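Local coordinates for protein SAM-dependent methyltransferase (Streptococcus pneumoniae, PDB 3KR9) that probably methylates N1 of adenine 22 in tRNA, using S-adenosylmethionine as the methyl donor, at residues A[72-77]-A[102-107]. Numbering follows the deposited sequence.
Sequences LANGLA and LEEGLG
L76 lays its CD1 methyl on the backbone of G105, and L76 contributes the largest share of the buried surface. CD1 lies 3.6 Å from both CA and O of G105, and the base of the same side chain is also close, with L76 CB 3.9 Å from G105 CA. The two backbones come near, 5.2 Å between the CA atoms of L76 and G105, consistent with the glycine having no side chain. The reach of L76 follows from its torsions, with CG anti to the carbonyl carbon (chi1 -62°) and CD1 extended beyond it (chi2 -172°). That methyl also meets the end of L102, whose CB leads away but whose CD2 returns to 4.4 Å from L76 CD1. Beyond the two segments, L76 also packs on L20 and V22 of the central sheet and on L109.

The polar part is looser. N74 ND2 and E104 OE1 stand 4.2 Å apart, too far for a hydrogen bond, with the amide and carboxylate planes 83° apart. No hydrogen bond joins the segments; the carbonyl oxygen of L76 instead accepts one from K108 NZ.

G105 is where the chain leaves helical geometry after helix 95-104. The contact thus packs the turn following strand 68-72 against the C-terminal end of the helix of the beta-alpha-beta crossover between parallel strands 87-93 and 114-119, in the class I Rossmann-like methyltransferase fold.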
loop_
_atom_site.group_PDB
_atom_site.type_symbol
_atom_site.label_atom_id
_atom_site.label_comp_id
_atom_site.label_asym_id
_atom_site.label_seq_id
_atom_site.Cartn_x
_atom_site.Cartn_y
_atom_site.Cartn_z
ATOM N N LEU A 72 -15.868 -13.026 -5.538
ATOM C CA LEU A 72 -16.580 -11.800 -5.676
ATOM C C LEU A 72 -16.990 -11.379 -4.257
ATOM O O LEU A 72 -17.827 -12.040 -3.668
ATOM C CB LEU A 72 -17.867 -12.090 -6.494
ATOM C CG LEU A 72 -18.749 -10.873 -6.589
ATOM C CD1 LEU A 72 -17.994 -9.797 -7.436
ATOM C CD2 LEU A 72 -20.139 -11.287 -7.197
ATOM N N ALA A 73 -16.376 -10.327 -3.709
ATOM C CA ALA A 73 -16.595 -9.945 -2.302
ATOM C C ALA A 73 -15.831 -8.685 -2.046
ATOM O O ALA A 73 -14.838 -8.378 -2.753
ATOM C CB ALA A 73 -16.145 -11.037 -1.335
ATOM N N ASN A 74 -16.305 -7.915 -1.085
ATOM C CA ASN A 74 -15.655 -6.640 -0.815
ATOM C C ASN A 74 -14.532 -6.776 0.213
ATOM O O ASN A 74 -14.756 -7.241 1.344
ATOM C CB ASN A 74 -16.665 -5.673 -0.283
ATOM C CG ASN A 74 -16.087 -4.297 -0.097
ATOM O OD1 ASN A 74 -15.435 -3.718 -1.001
ATOM N ND2 ASN A 74 -16.337 -3.741 1.058
ATOM N N GLY A 75 -13.349 -6.327 -0.180
ATOM C CA GLY A 75 -12.191 -6.267 0.714
ATOM C C GLY A 75 -11.910 -7.588 1.366
ATOM O O GLY A 75 -11.743 -8.587 0.688
ATOM N N LEU A 76 -11.831 -7.596 2.701
ATOM C CA LEU A 76 -11.443 -8.818 3.429
ATOM C C LEU A 76 -12.544 -9.870 3.512
ATOM O O LEU A 76 -12.312 -10.995 3.963
ATOM C CB LEU A 76 -10.899 -8.469 4.814
ATOM C CG LEU A 76 -9.636 -7.594 4.820
ATOM C CD1 LEU A 76 -9.063 -7.478 6.290
ATOM C CD2 LEU A 76 -8.532 -8.091 3.818
ATOM N N ALA A 77 -13.762 -9.527 3.086
ATOM C CA ALA A 77 -14.788 -10.597 2.885
ATOM C C ALA A 77 -14.332 -11.733 1.926
ATOM O O ALA A 77 -14.937 -12.783 1.878
ATOM C CB ALA A 77 -16.121 -9.997 2.379
ATOM N N LEU A 102 -9.084 -2.724 5.939
ATOM C CA LEU A 102 -8.385 -3.455 7.022
ATOM C C LEU A 102 -9.314 -3.442 8.251
ATOM O O LEU A 102 -9.461 -4.433 8.934
ATOM C CB LEU A 102 -7.058 -2.774 7.353
ATOM C CG LEU A 102 -5.994 -2.951 6.238
ATOM C CD1 LEU A 102 -4.629 -2.319 6.581
ATOM C CD2 LEU A 102 -5.841 -4.446 6.046
ATOM N N GLU A 103 -9.959 -2.310 8.478
ATOM C CA GLU A 103 -10.788 -2.147 9.693
ATOM C C GLU A 103 -11.972 -3.099 9.698
ATOM O O GLU A 103 -12.187 -3.825 10.645
ATOM C CB GLU A 103 -11.299 -0.716 9.818
ATOM C CG GLU A 103 -12.380 -0.570 10.874
ATOM C CD GLU A 103 -11.835 -0.074 12.186
ATOM O OE1 GLU A 103 -11.225 1.017 12.178
ATOM O OE2 GLU A 103 -12.056 -0.732 13.221
ATOM N N GLU A 104 -12.727 -3.109 8.612
ATOM C CA GLU A 104 -13.839 -4.056 8.454
ATOM C C GLU A 104 -13.492 -5.535 8.542
ATOM O O GLU A 104 -14.309 -6.338 8.953
ATOM C CB GLU A 104 -14.595 -3.762 7.159
ATOM C CG GLU A 104 -15.021 -2.308 7.089
ATOM C CD GLU A 104 -16.237 -2.128 6.212
ATOM O OE1 GLU A 104 -16.255 -2.725 5.119
ATOM O OE2 GLU A 104 -17.178 -1.406 6.630
ATOM N N GLY A 105 -12.283 -5.936 8.155
ATOM C CA GLY A 105 -11.970 -7.334 8.367
ATOM C C GLY A 105 -10.958 -7.574 9.473
ATOM O O GLY A 105 -10.303 -8.596 9.489
ATOM N N LEU A 106 -10.874 -6.636 10.432
ATOM C CA LEU A 106 -9.810 -6.620 11.449
ATOM C C LEU A 106 -9.742 -7.922 12.247
ATOM O O LEU A 106 -8.636 -8.444 12.571
ATOM C CB LEU A 106 -9.934 -5.359 12.340
ATOM C CG LEU A 106 -8.944 -5.073 13.478
ATOM C CD1 LEU A 106 -7.550 -4.844 12.906
ATOM C CD2 LEU A 106 -9.409 -3.852 14.420
ATOM N N GLY A 107 -10.905 -8.495 12.504
ATOM C CA GLY A 107 -10.981 -9.771 13.203
ATOM C C GLY A 107 -10.322 -10.983 12.546
ATOM O O GLY A 107 -10.197 -12.011 13.203
#